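Side-chain contacts in CELL WALL surface anchor family protein (Streptococcus pneumoniae, PDB 2WW8), which serves as the adhesin of the pneumococcal pilus, recognising host cells through an elongated, modular, metal-binding chain whose segments include CnaB-like domains: residues I738-V743 / V819-V824; G842-N847 / Y851-P856; G776-V781 / K792-G797; A89-I94 / Y99-A104. One frame throughout, in Å; residues are numbered along the deposited sequence.

Interaction 1: I738-V743 / V819-V824; sequences IEFIKV and VAFQIV
F821 and F740 share the centre of this contact; F821 reaches from strand 819-824 toward strand 738-743 and touches both F740 and I738. The strand axes run almost antiparallel, at 162°, but stay 11.2 Å apart, so the two strands are not partners in one sheet: side chains alone bridge them. From CB, which points across toward the other strand, F821 has a first torsion of 60° that sets CG between the backbone N and the carbonyl carbon and swings the ring into the interior. Beyond CG one side of the ring serves F740: CD1 is 4.2 Å from F740 CZ, and CE1 comes to 4.1 Å from the same atom, near the plane of the F740 ring and at its edge. At the tip, F821 CZ rests 3.7 Å from I738 CG2, and CE2 adds a looser touch to that methyl. The F740 ring then passes the contact on to V819, whose two methyls both approach one ring carbon from the same side: F740 CE2 lies 3.9 Å from V819 CG2 and 4.0 Å from V819 CG1. All four residues are buried and every meeting is between carbons, so dispersion and exclusion of water hold this layer together. Y799 continues it with a ring nearly parallel to that of F821. On the same strand as I738 and F740, K742 is joined covalently through NZ to N854, an intramolecular isopeptide-type cross-link. A hydrophobic core between two sheets, locked by a Lys-Asn bond, is characteristic of CnaB-type domains with the prealbumin-like sandwich fold.

Interaction 2: G842-N847 / Y851-P856; sequences GYEFTN and YITNEP
G842 and T853 form an antiparallel hydrogen-bonded pair, as do E844 and Y851, and between them Y843 faces I852 as a non-hydrogen-bonded pair. T853 N gives the shortest of the four bonds, 2.7 Å to G842 O, while the bond from Y851 N to E844 O, 2.8 Å long, is the straightest at 168°. G842 O also meets the CA of I852 at 3.2 Å, a CA-H...O contact. On the face shared by E844, Y851 and T853, E844 CG sits beside its backbone N (chi1 -51°), from where the extended chain crosses T853 at about a right angle and brings E844 OE2 to 3.6 Å from T853 CG2. Water 1 ties the same two residues together, donating to E844 OE2 at 2.7 Å and bonding T853 OG1. The Y851 ring turns its edge to T846: T846 O lies in the ring plane, 3.4 Å from Y851 CE2. Water 2 closes that corner between T846 O and Y851 OH. The other face carries I852 and Y843, whose hydroxyl bonds H850. This is a beta hairpin, in which strand 841-846 forms the sheet edge and strand 849-854 pairs in parallel with strand 736-744 in the CnaB-like fold.

Interaction 3: G776-V781 / K792-G797; sequences GTYQNV and KNLSDG
This is a single-tyrosine contact, part polar and part apolar, in which Y778 reaches from a loop to the corner where strand 788-794 bends. The loop makes a type II beta turn from G776 to Q779, and Y778 takes its third position with positive phi. CG lies beside the backbone N and anti to the carbonyl carbon, chi1 -62°, and the ring extends toward K792. Its hydroxyl oxygen accepts the backbone N-H of K792, with K792 N 3.0 Å from Y778 OH and an angle of 161° at the hydrogen. K792 O stands in the plane of the ring at its edge, 3.8 Å from Y778 CE2. That same ring carbon meets L794 CD2 at 3.9 Å, the leucine crossing the ring obliquely. N793 and L794 both face G736 in a G1 beta bulge, the kink at which this chain leaves one sheet of the prealbumin-like domain for the other; the tyrosine binds just before the kink and packs just after it. Water 3 sits 3.2 Å from Y778 OH and takes a weak bond from N793 ND2, a weak water-mediated link from the hydroxyl to the N793 side chain. T777 OG1 lies over one face of the ring, displaced toward the rim, and F791 meets the ring edge-to-face. L794, buried beneath, rests as well on L758 and Y799.

Interaction 4: A89-I94 / Y99-A104; sequences AIFSNI and YTLTEA
Y99 OH is the polar atom here: it is hydrogen-bonded to the backbone oxygen of K95, in the tight connection between the two strands, and at the same time lies 3.5 Å from I94 CG2. That methyl is set over one face of the Y99 ring, toward the hydroxyl end. The closest pair is I94 CG2 to Y99 CZ at 3.3 Å, which is tight for two carbons, and the methyl stands 3.8 Å from the ring centroid, 28° off the normal: a CH-pi contact. The torsion of I94 accounts for it, since with CG1 beside the backbone N (chi1 -47°) the CG2 branch is left anti to that nitrogen and can lie over the ring, the two side chains sliding past each other in opposite directions. Further in, F91 and L101 make a second, looser meeting, with F91 CE2 3.9 Å from L101 CD2 and the side chains slanting across one another. Both strands stay far apart at the backbone, F91 CA to L101 CA being 10.3 Å, and belong to different sheets: 88-94 pairs with 48-55, 97-105 with 66-71 and 116-121. The contact therefore spans the interior of the first prealbumin-like domain, with N93 and I94 forming a G1 bulge opposite G48 just where the first strand bends. Because the tyrosine's one polar atom is matched by a backbone carbonyl, its ring can be buried and offer its face to a methyl; across the two segments themselves, cohesion rests on dispersion and the hydrophobic effect.

From the N terminus, interaction 4 comes first, closing a very short loop within the first prealbumin-like domain and joining its two sheets. Several hundred residues later the chain enters a second domain of this type, whose contacts lie about 38 to 47 Å from interaction 4, centre to centre. There interaction 1 closes a long loop, and interaction 3 is nested inside it; the two touch through G797 N and I823 O, 2.9 Å apart. Interaction 2 follows in series as a C-terminal hairpin, joined to interaction 1 by V743-I852 backbone pairing. Strand 736-744 lies between strands 788-794 and 849-854 in one sheet, so interactions 1, 2 and 3 all reach that sheet; none cross.

Interaction 1: I738-V743 / V819-V824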
loop_
_atom_site.group_PDB
_atom_site.type_symbol
_atom_site.label_atom_id
_atom_site.label_comp_id
_atom_site.label_asym_id
_atom_site.label_seq_id
_atom_site.Cartn_x
_atom_site.Cartn_y
_atom_site.Cartn_z
ATOM N N ILE A 738 5.599 55.485 -56.866
ATOM C CA ILE A 738 5.526 55.595 -58.319
ATOM C C ILE A 738 6.319 56.852 -58.703
ATOM O O ILE A 738 6.290 57.874 -58.003
ATOM C CB ILE A 738 4.056 55.590 -58.849
ATOM C CG1 ILE A 738 4.050 55.597 -60.383
ATOM C CG2 ILE A 738 3.220 56.760 -58.274
ATOM C CD1 ILE A 738 2.769 55.029 -61.015
ATOM N N GLU A 739 7.079 56.755 -59.785
ATOM C CA GLU A 739 7.919 57.858 -60.226
ATOM C C GLU A 739 7.709 58.067 -61.731
ATOM O O GLU A 739 7.635 57.080 -62.477
ATOM C CB GLU A 739 9.376 57.520 -59.968
ATOM C CG GLU A 739 10.302 58.626 -60.402
ATOM C CD GLU A 739 11.716 58.276 -60.045
ATOM O OE1 GLU A 739 12.378 57.568 -60.842
ATOM O OE2 GLU A 739 12.121 58.688 -58.933
ATOM N N PHE A 740 7.632 59.329 -62.152
ATOM C CA PHE A 740 7.415 59.717 -63.551
ATOM C C PHE A 740 8.615 60.600 -63.925
ATOM O O PHE A 740 9.195 61.302 -63.071
ATOM C CB PHE A 740 6.140 60.552 -63.715
ATOM C CG PHE A 740 4.853 59.867 -63.295
ATOM C CD1 PHE A 740 4.387 59.917 -61.984
ATOM C CD2 PHE A 740 4.067 59.220 -64.229
ATOM C CE1 PHE A 740 3.184 59.295 -61.608
ATOM C CE2 PHE A 740 2.860 58.603 -63.854
ATOM C CZ PHE A 740 2.404 58.649 -62.542
ATOM N N ILE A 741 9.013 60.537 -65.195
ATOM C CA ILE A 741 10.056 61.404 -65.701
ATOM C C ILE A 741 9.394 62.323 -66.725
ATOM O O ILE A 741 8.814 61.854 -67.731
ATOM C CB ILE A 741 11.214 60.638 -66.329
ATOM C CG1 ILE A 741 11.841 59.687 -65.308
ATOM C CG2 ILE A 741 12.286 61.633 -66.841
ATOM C CD1 ILE A 741 11.798 58.254 -65.698
ATOM N N LYS A 742 9.456 63.629 -66.436
ATOM C CA LYS A 742 8.980 64.650 -67.378
ATOM C C LYS A 742 10.012 64.813 -68.501
ATOM O O LYS A 742 11.193 65.061 -68.218
ATOM C CB LYS A 742 8.824 66.009 -66.686
ATOM C CG LYS A 742 8.177 67.056 -67.654
ATOM C CD LYS A 742 6.667 66.757 -67.777
ATOM C CE LYS A 742 5.907 67.788 -68.623
ATOM N NZ LYS A 742 6.558 67.930 -69.954
ATOM N N VAL A 743 9.591 64.692 -69.759
ATOM C CA VAL A 743 10.536 64.746 -70.876
ATOM C C VAL A 743 10.012 65.526 -72.083
ATOM O O VAL A 743 8.801 65.711 -72.268
ATOM C CB VAL A 743 10.955 63.320 -71.407
ATOM C CG1 VAL A 743 11.520 62.451 -70.284
ATOM C CG2 VAL A 743 9.769 62.625 -72.128
ATOM N N VAL A 819 -2.398 61.909 -65.601
ATOM C CA VAL A 819 -2.402 60.471 -65.351
ATOM C C VAL A 819 -3.327 60.142 -64.184
ATOM O O VAL A 819 -3.380 60.887 -63.187
ATOM C CB VAL A 819 -1.009 59.929 -64.930
ATOM C CG1 VAL A 819 -1.032 58.385 -64.887
ATOM C CG2 VAL A 819 0.100 60.399 -65.857
ATOM N N ALA A 820 -4.030 59.018 -64.340
ATOM C CA ALA A 820 -4.803 58.385 -63.267
ATOM C C ALA A 820 -4.148 57.067 -62.889
ATOM O O ALA A 820 -3.594 56.359 -63.742
ATOM C CB ALA A 820 -6.246 58.118 -63.691
ATOM N N PHE A 821 -4.221 56.738 -61.604
ATOM C CA PHE A 821 -3.800 55.393 -61.180
ATOM C C PHE A 821 -4.413 55.128 -59.812
ATOM O O PHE A 821 -4.962 56.052 -59.213
ATOM C CB PHE A 821 -2.273 55.254 -61.121
ATOM C CG PHE A 821 -1.596 56.210 -60.159
ATOM C CD1 PHE A 821 -1.106 57.437 -60.601
ATOM C CD2 PHE A 821 -1.453 55.894 -58.804
ATOM C CE1 PHE A 821 -0.474 58.321 -59.711
ATOM C CE2 PHE A 821 -0.829 56.758 -57.916
ATOM C CZ PHE A 821 -0.328 57.967 -58.363
ATOM N N GLN A 822 -4.300 53.882 -59.350
ATOM C CA GLN A 822 -4.767 53.427 -58.048
ATOM C C GLN A 822 -3.642 52.762 -57.261
ATOM O O GLN A 822 -2.769 52.096 -57.829
ATOM C CB GLN A 822 -5.853 52.373 -58.252
ATOM C CG GLN A 822 -7.249 52.900 -58.167
ATOM C CD GLN A 822 -8.224 51.789 -57.807
ATOM O OE1 GLN A 822 -8.714 51.700 -56.679
ATOM N NE2 GLN A 822 -8.489 50.920 -58.771
ATOM N N ILE A 823 -3.664 52.934 -55.942
ATOM C CA ILE A 823 -2.807 52.159 -55.044
ATOM C C ILE A 823 -3.759 51.190 -54.304
ATOM O O ILE A 823 -4.741 51.616 -53.674
ATOM C CB ILE A 823 -1.967 53.061 -54.062
ATOM C CG1 ILE A 823 -1.117 54.146 -54.756
ATOM C CG2 ILE A 823 -1.067 52.212 -53.172
ATOM C CD1 ILE A 823 0.060 53.658 -55.589
ATOM N N VAL A 824 -3.496 49.891 -54.427
ATOM C CA VAL A 824 -4.281 48.843 -53.767
ATOM C C VAL A 824 -3.318 47.857 -53.118
ATOM O O VAL A 824 -2.418 47.325 -53.791
ATOM C CB VAL A 824 -5.224 48.085 -54.733
ATOM C CG1 VAL A 824 -4.541 46.850 -55.329
ATOM C CG2 VAL A 824 -6.480 47.610 -54.014
#

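Interaction 2: G842-N847 / Y851-P856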
loop_
_atom_site.group_PDB
_atom_site.type_symbol
_atom_site.label_atom_id
_atom_site.label_comp_id
_atom_site.label_asym_id
_atom_site.label_seq_id
_atom_site.Cartn_x
_atom_site.Cartn_y
_atom_site.Cartn_z
ATOM N N GLY A 842 1.569 64.168 -72.669
ATOM C CA GLY A 842 1.098 62.778 -72.818
ATOM C C GLY A 842 1.745 61.919 -71.760
ATOM O O GLY A 842 2.689 62.392 -71.072
ATOM N N TYR A 843 1.191 60.713 -71.609
ATOM C CA TYR A 843 1.726 59.695 -70.712
ATOM C C TYR A 843 2.239 58.588 -71.632
ATOM O O TYR A 843 1.577 58.266 -72.628
ATOM C CB TYR A 843 0.650 59.108 -69.777
ATOM C CG TYR A 843 1.093 57.799 -69.134
ATOM C CD1 TYR A 843 2.021 57.796 -68.082
ATOM C CD2 TYR A 843 0.599 56.570 -69.581
ATOM C CE1 TYR A 843 2.456 56.623 -67.482
ATOM C CE2 TYR A 843 1.043 55.372 -68.998
ATOM C CZ TYR A 843 1.965 55.407 -67.935
ATOM O OH TYR A 843 2.389 54.231 -67.354
ATOM N N GLU A 844 3.390 58.010 -71.289
ATOM C CA GLU A 844 3.915 56.837 -72.006
ATOM C C GLU A 844 4.613 55.955 -70.970
ATOM O O GLU A 844 5.137 56.403 -69.933
ATOM C CB GLU A 844 4.849 57.166 -73.202
ATOM C CG GLU A 844 4.338 58.208 -74.288
ATOM C CD GLU A 844 5.359 58.596 -75.403
ATOM O OE1 GLU A 844 6.311 57.813 -75.687
ATOM O OE2 GLU A 844 5.184 59.656 -76.081
ATOM N N PHE A 845 4.587 54.669 -71.283
ATOM C CA PHE A 845 5.155 53.638 -70.429
ATOM C C PHE A 845 6.190 52.911 -71.289
ATOM O O PHE A 845 5.799 52.175 -72.202
ATOM C CB PHE A 845 4.096 52.623 -70.028
ATOM C CG PHE A 845 4.611 51.606 -69.049
ATOM C CD1 PHE A 845 5.203 52.016 -67.857
ATOM C CD2 PHE A 845 4.484 50.245 -69.296
ATOM C CE1 PHE A 845 5.687 51.093 -66.937
ATOM C CE2 PHE A 845 4.954 49.293 -68.366
ATOM C CZ PHE A 845 5.564 49.720 -67.190
ATOM N N THR A 846 7.479 53.139 -71.034
ATOM C CA THR A 846 8.500 52.633 -71.962
ATOM C C THR A 846 9.682 52.098 -71.204
ATOM O O THR A 846 10.266 52.809 -70.380
ATOM C CB THR A 846 9.072 53.748 -72.858
ATOM O OG1 THR A 846 7.994 54.290 -73.612
ATOM C CG2 THR A 846 10.214 53.225 -73.756
ATOM N N ASN A 847 10.037 50.867 -71.551
ATOM C CA ASN A 847 11.240 50.259 -70.999
ATOM C C ASN A 847 11.160 50.409 -69.459
ATOM O O ASN A 847 12.064 50.964 -68.840
ATOM C CB ASN A 847 12.479 50.909 -71.647
ATOM C CG ASN A 847 12.765 50.364 -73.058
ATOM O OD1 ASN A 847 12.020 49.541 -73.594
ATOM N ND2 ASN A 847 13.856 50.810 -73.649
ATOM N N TYR A 851 6.673 57.955 -68.227
ATOM C CA TYR A 851 7.132 59.202 -68.798
ATOM C C TYR A 851 5.922 60.119 -68.910
ATOM O O TYR A 851 4.814 59.671 -69.235
ATOM C CB TYR A 851 7.708 58.943 -70.204
ATOM C CG TYR A 851 9.067 58.267 -70.129
ATOM C CD1 TYR A 851 10.220 59.021 -69.915
ATOM C CD2 TYR A 851 9.195 56.861 -70.221
ATOM C CE1 TYR A 851 11.473 58.395 -69.806
ATOM C CE2 TYR A 851 10.446 56.225 -70.111
ATOM C CZ TYR A 851 11.575 57.014 -69.929
ATOM O OH TYR A 851 12.803 56.401 -69.825
ATOM N N ILE A 852 6.134 61.403 -68.651
ATOM C CA ILE A 852 5.182 62.413 -69.099
ATOM C C ILE A 852 5.825 63.359 -70.115
ATOM O O ILE A 852 6.848 63.992 -69.841
ATOM C CB ILE A 852 4.599 63.208 -67.922
ATOM C CG1 ILE A 852 3.897 62.214 -66.980
ATOM C CG2 ILE A 852 3.738 64.428 -68.436
ATOM C CD1 ILE A 852 3.624 62.850 -65.648
ATOM N N THR A 853 5.221 63.436 -71.293
ATOM C CA THR A 853 5.841 64.234 -72.359
ATOM C C THR A 853 5.293 65.686 -72.424
ATOM O O THR A 853 4.110 65.943 -72.121
ATOM C CB THR A 853 5.696 63.487 -73.724
ATOM O OG1 THR A 853 4.306 63.387 -74.049
ATOM C CG2 THR A 853 6.231 62.040 -73.645
ATOM N N ASN A 854 6.170 66.614 -72.824
ATOM C CA ASN A 854 5.816 67.971 -73.257
ATOM C C ASN A 854 6.316 68.240 -74.654
ATOM O O ASN A 854 7.434 67.819 -75.008
ATOM C CB ASN A 854 6.433 69.024 -72.351
ATOM C CG ASN A 854 5.901 68.930 -70.926
ATOM O OD1 ASN A 854 4.800 69.398 -70.595
ATOM N N GLU A 855 5.478 68.922 -75.444
ATOM C CA GLU A 855 5.838 69.246 -76.817
ATOM C C GLU A 855 6.519 70.607 -76.767
ATOM O O GLU A 855 5.970 71.555 -76.219
ATOM C CB GLU A 855 4.586 69.357 -77.693
ATOM C CG GLU A 855 3.817 68.072 -77.853
ATOM C CD GLU A 855 2.607 68.232 -78.778
ATOM O OE1 GLU A 855 2.596 69.148 -79.634
ATOM O OE2 GLU A 855 1.663 67.433 -78.633
ATOM N N PRO A 856 7.724 70.709 -77.341
ATOM C CA PRO A 856 8.401 72.002 -77.480
ATOM C C PRO A 856 7.610 72.954 -78.388
ATOM O O PRO A 856 6.908 72.553 -79.318
ATOM C CB PRO A 856 9.734 71.613 -78.124
ATOM C CG PRO A 856 9.388 70.416 -78.936
ATOM C CD PRO A 856 8.446 69.632 -78.036
HETATM O O HOH W 1 3.168 61.320 -75.371
HETATM O O HOH W 2 12.845 53.785 -69.921
#

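Interaction 3: G776-V781 / K792-G797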
loop_
_atom_site.group_PDB
_atom_site.type_symbol
_atom_site.label_atom_id
_atom_site.label_comp_id
_atom_site.label_asym_id
_atom_site.label_seq_id
_atom_site.Cartn_x
_atom_site.Cartn_y
_atom_site.Cartn_z
ATOM N N GLY A 776 1.571 70.458 -47.339
ATOM C CA GLY A 776 1.746 70.928 -48.714
ATOM C C GLY A 776 2.199 69.789 -49.605
ATOM O O GLY A 776 2.852 70.010 -50.630
ATOM N N THR A 777 1.833 68.570 -49.213
ATOM C CA THR A 777 2.471 67.372 -49.749
ATOM C C THR A 777 2.129 66.998 -51.201
ATOM O O THR A 777 0.973 66.744 -51.573
ATOM C CB THR A 777 2.339 66.160 -48.794
ATOM O OG1 THR A 777 3.431 65.265 -49.048
ATOM C CG2 THR A 777 1.008 65.420 -49.012
ATOM N N TYR A 778 3.181 66.979 -52.015
ATOM C CA TYR A 778 3.085 66.712 -53.445
ATOM C C TYR A 778 2.165 67.720 -54.149
ATOM O O TYR A 778 1.428 67.379 -55.077
ATOM C CB TYR A 778 2.643 65.265 -53.694
ATOM C CG TYR A 778 3.619 64.251 -53.151
ATOM C CD1 TYR A 778 4.994 64.485 -53.193
ATOM C CD2 TYR A 778 3.161 63.040 -52.607
ATOM C CE1 TYR A 778 5.903 63.545 -52.703
ATOM C CE2 TYR A 778 4.056 62.091 -52.108
ATOM C CZ TYR A 778 5.423 62.352 -52.156
ATOM O OH TYR A 778 6.299 61.405 -51.680
ATOM N N GLN A 779 2.215 68.967 -53.696
ATOM C CA GLN A 779 1.473 70.058 -54.310
ATOM C C GLN A 779 2.537 70.992 -54.861
ATOM O O GLN A 779 3.496 71.291 -54.135
ATOM C CB GLN A 779 0.594 70.739 -53.266
ATOM C CG GLN A 779 -0.530 69.826 -52.854
ATOM C CD GLN A 779 -1.670 69.912 -53.828
ATOM O OE1 GLN A 779 -2.057 71.015 -54.241
ATOM N NE2 GLN A 779 -2.220 68.764 -54.204
ATOM N N ASN A 780 2.403 71.374 -56.138
ATOM C CA ASN A 780 3.385 72.254 -56.784
ATOM C C ASN A 780 4.796 71.711 -56.755
ATOM O O ASN A 780 5.723 72.397 -56.346
ATOM C CB ASN A 780 3.430 73.624 -56.092
ATOM C CG ASN A 780 2.232 74.471 -56.425
ATOM O OD1 ASN A 780 1.119 73.982 -56.610
ATOM N ND2 ASN A 780 2.467 75.770 -56.522
ATOM N N VAL A 781 4.974 70.464 -57.155
ATOM C CA VAL A 781 6.320 69.914 -57.137
ATOM C C VAL A 781 6.941 70.316 -58.468
ATOM O O VAL A 781 6.344 70.147 -59.523
ATOM C CB VAL A 781 6.352 68.402 -56.871
ATOM C CG1 VAL A 781 5.560 68.103 -55.613
ATOM C CG2 VAL A 781 5.736 67.637 -58.028
ATOM N N LYS A 792 6.082 58.649 -52.920
ATOM C CA LYS A 792 6.255 57.463 -52.070
ATOM C C LYS A 792 5.386 57.644 -50.822
ATOM O O LYS A 792 4.829 58.729 -50.626
ATOM C CB LYS A 792 7.742 57.234 -51.753
ATOM C CG LYS A 792 8.293 58.181 -50.701
ATOM C CD LYS A 792 9.783 58.471 -50.918
ATOM C CE LYS A 792 10.331 59.271 -49.730
ATOM N NZ LYS A 792 11.073 58.348 -48.789
ATOM N N ASN A 793 5.254 56.592 -50.010
ATOM C CA ASN A 793 4.414 56.612 -48.801
ATOM C C ASN A 793 2.945 56.941 -49.090
ATOM O O ASN A 793 2.292 57.664 -48.336
ATOM C CB ASN A 793 4.964 57.557 -47.721
ATOM C CG ASN A 793 6.454 57.373 -47.475
ATOM O OD1 ASN A 793 6.956 56.254 -47.325
ATOM N ND2 ASN A 793 7.174 58.491 -47.440
ATOM N N LEU A 794 2.446 56.411 -50.207
ATOM C CA LEU A 794 1.091 56.703 -50.657
ATOM C C LEU A 794 0.069 55.698 -50.122
ATOM O O LEU A 794 0.246 54.498 -50.302
ATOM C CB LEU A 794 1.039 56.727 -52.184
ATOM C CG LEU A 794 1.833 57.749 -53.007
ATOM C CD1 LEU A 794 1.469 57.481 -54.459
ATOM C CD2 LEU A 794 1.543 59.216 -52.627
ATOM N N SER A 795 -0.991 56.207 -49.493
ATOM C CA SER A 795 -2.120 55.404 -49.003
ATOM C C SER A 795 -2.939 54.802 -50.140
ATOM O O SER A 795 -2.892 55.276 -51.289
ATOM C CB SER A 795 -3.086 56.267 -48.190
ATOM O OG SER A 795 -2.368 57.268 -47.490
ATOM N N ASP A 796 -3.729 53.784 -49.800
ATOM C CA ASP A 796 -4.634 53.195 -50.786
ATOM C C ASP A 796 -5.683 54.172 -51.322
ATOM O O ASP A 796 -6.113 55.078 -50.600
ATOM C CB ASP A 796 -5.274 51.928 -50.226
ATOM C CG ASP A 796 -4.340 50.732 -50.304
ATOM O OD1 ASP A 796 -3.100 50.924 -50.390
ATOM O OD2 ASP A 796 -4.876 49.599 -50.289
ATOM N N GLY A 797 -6.065 54.000 -52.588
ATOM C CA GLY A 797 -7.149 54.785 -53.182
ATOM C C GLY A 797 -6.818 55.272 -54.581
ATOM O O GLY A 797 -5.846 54.811 -55.184
HETATM O O HOH W 3 5.452 61.235 -48.616
#

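Interaction 4: A89-I94 / Y99-A104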
loop_
_atom_site.group_PDB
_atom_site.type_symbol
_atom_site.label_atom_id
_atom_site.label_comp_id
_atom_site.label_asym_id
_atom_site.label_seq_id
_atom_site.Cartn_x
_atom_site.Cartn_y
_atom_site.Cartn_z
ATOM N N ALA A 89 1.623 29.565 -38.826
ATOM C CA ALA A 89 2.403 28.673 -39.684
ATOM C C ALA A 89 3.296 27.735 -38.857
ATOM O O ALA A 89 4.144 28.184 -38.095
ATOM C CB ALA A 89 3.227 29.455 -40.691
ATOM N N ILE A 90 3.106 26.429 -39.021
ATOM C CA ILE A 90 3.678 25.441 -38.109
ATOM C C ILE A 90 4.688 24.567 -38.845
ATOM O O ILE A 90 4.311 23.901 -39.801
ATOM C CB ILE A 90 2.558 24.519 -37.558
ATOM C CG1 ILE A 90 1.361 25.328 -37.046
ATOM C CG2 ILE A 90 3.098 23.576 -36.485
ATOM C CD1 ILE A 90 0.054 24.574 -37.113
ATOM N N PHE A 91 5.946 24.569 -38.414
ATOM C CA PHE A 91 6.917 23.542 -38.800
ATOM C C PHE A 91 7.052 22.406 -37.763
ATOM O O PHE A 91 7.473 22.641 -36.628
ATOM C CB PHE A 91 8.295 24.165 -39.034
ATOM C CG PHE A 91 8.357 25.105 -40.206
ATOM C CD1 PHE A 91 8.777 24.642 -41.447
ATOM C CD2 PHE A 91 8.000 26.444 -40.065
ATOM C CE1 PHE A 91 8.839 25.501 -42.536
ATOM C CE2 PHE A 91 8.056 27.321 -41.146
ATOM C CZ PHE A 91 8.479 26.850 -42.387
ATOM N N SER A 92 6.720 21.178 -38.156
ATOM C CA SER A 92 6.759 19.992 -37.291
ATOM C C SER A 92 7.967 19.101 -37.598
ATOM O O SER A 92 8.675 19.338 -38.574
ATOM C CB SER A 92 5.509 19.154 -37.564
ATOM O OG SER A 92 4.346 19.877 -37.219
ATOM N N ASN A 93 8.220 18.071 -36.796
ATOM C CA ASN A 93 9.176 17.042 -37.191
ATOM C C ASN A 93 10.549 17.491 -37.692
ATOM O O ASN A 93 11.107 16.959 -38.661
ATOM C CB ASN A 93 8.510 16.129 -38.208
ATOM C CG ASN A 93 7.356 15.395 -37.597
ATOM O OD1 ASN A 93 6.324 15.982 -37.279
ATOM N ND2 ASN A 93 7.539 14.098 -37.386
ATOM N N ILE A 94 11.094 18.485 -36.998
ATOM C CA ILE A 94 12.344 19.102 -37.396
ATOM C C ILE A 94 13.474 18.312 -36.750
ATOM O O ILE A 94 13.463 18.019 -35.552
ATOM C CB ILE A 94 12.386 20.608 -37.037
ATOM C CG1 ILE A 94 11.088 21.314 -37.450
ATOM C CG2 ILE A 94 13.624 21.270 -37.635
ATOM C CD1 ILE A 94 10.794 22.603 -36.683
ATOM N N TYR A 99 19.153 25.826 -38.426
ATOM C CA TYR A 99 18.291 26.229 -39.534
ATOM C C TYR A 99 18.258 27.747 -39.720
ATOM O O TYR A 99 18.406 28.495 -38.747
ATOM C CB TYR A 99 16.865 25.697 -39.341
ATOM C CG TYR A 99 16.762 24.186 -39.280
ATOM C CD1 TYR A 99 17.306 23.457 -38.206
ATOM C CD2 TYR A 99 16.116 23.481 -40.297
ATOM C CE1 TYR A 99 17.227 22.075 -38.157
ATOM C CE2 TYR A 99 16.027 22.086 -40.254
ATOM C CZ TYR A 99 16.588 21.395 -39.183
ATOM O OH TYR A 99 16.496 20.021 -39.168
ATOM N N THR A 100 18.092 28.183 -40.973
ATOM C CA THR A 100 17.650 29.549 -41.247
ATOM C C THR A 100 16.187 29.516 -41.684
ATOM O O THR A 100 15.793 28.716 -42.541
ATOM C CB THR A 100 18.550 30.337 -42.236
ATOM O OG1 THR A 100 19.914 30.234 -41.818
ATOM C CG2 THR A 100 18.177 31.832 -42.271
ATOM N N LEU A 101 15.414 30.372 -41.014
ATOM C CA LEU A 101 14.001 30.655 -41.269
ATOM C C LEU A 101 13.874 32.025 -41.942
ATOM O O LEU A 101 14.384 33.040 -41.439
ATOM C CB LEU A 101 13.214 30.692 -39.954
ATOM C CG LEU A 101 11.706 30.455 -39.751
ATOM C CD1 LEU A 101 11.104 31.658 -39.023
ATOM C CD2 LEU A 101 10.850 30.101 -40.968
ATOM N N THR A 102 13.184 32.026 -43.081
ATOM C CA THR A 102 12.951 33.231 -43.895
ATOM C C THR A 102 11.480 33.327 -44.297
ATOM O O THR A 102 10.805 32.326 -44.581
ATOM C CB THR A 102 13.782 33.257 -45.203
ATOM O OG1 THR A 102 13.725 31.961 -45.813
ATOM C CG2 THR A 102 15.241 33.657 -44.965
ATOM N N GLU A 103 10.994 34.563 -44.301
ATOM C CA GLU A 103 9.722 34.876 -44.933
ATOM C C GLU A 103 9.905 34.915 -46.471
ATOM O O GLU A 103 10.633 35.747 -47.012
ATOM C CB GLU A 103 9.174 36.182 -44.350
ATOM C CG GLU A 103 7.683 36.393 -44.534
ATOM C CD GLU A 103 7.302 37.853 -44.366
ATOM O OE1 GLU A 103 8.164 38.737 -44.653
ATOM O OE2 GLU A 103 6.144 38.132 -43.954
ATOM N N ALA A 104 9.270 33.985 -47.178
ATOM C CA ALA A 104 9.371 33.952 -48.629
ATOM C C ALA A 104 8.411 34.993 -49.229
ATOM O O ALA A 104 8.828 35.854 -50.007
ATOM C CB ALA A 104 9.107 32.538 -49.160
#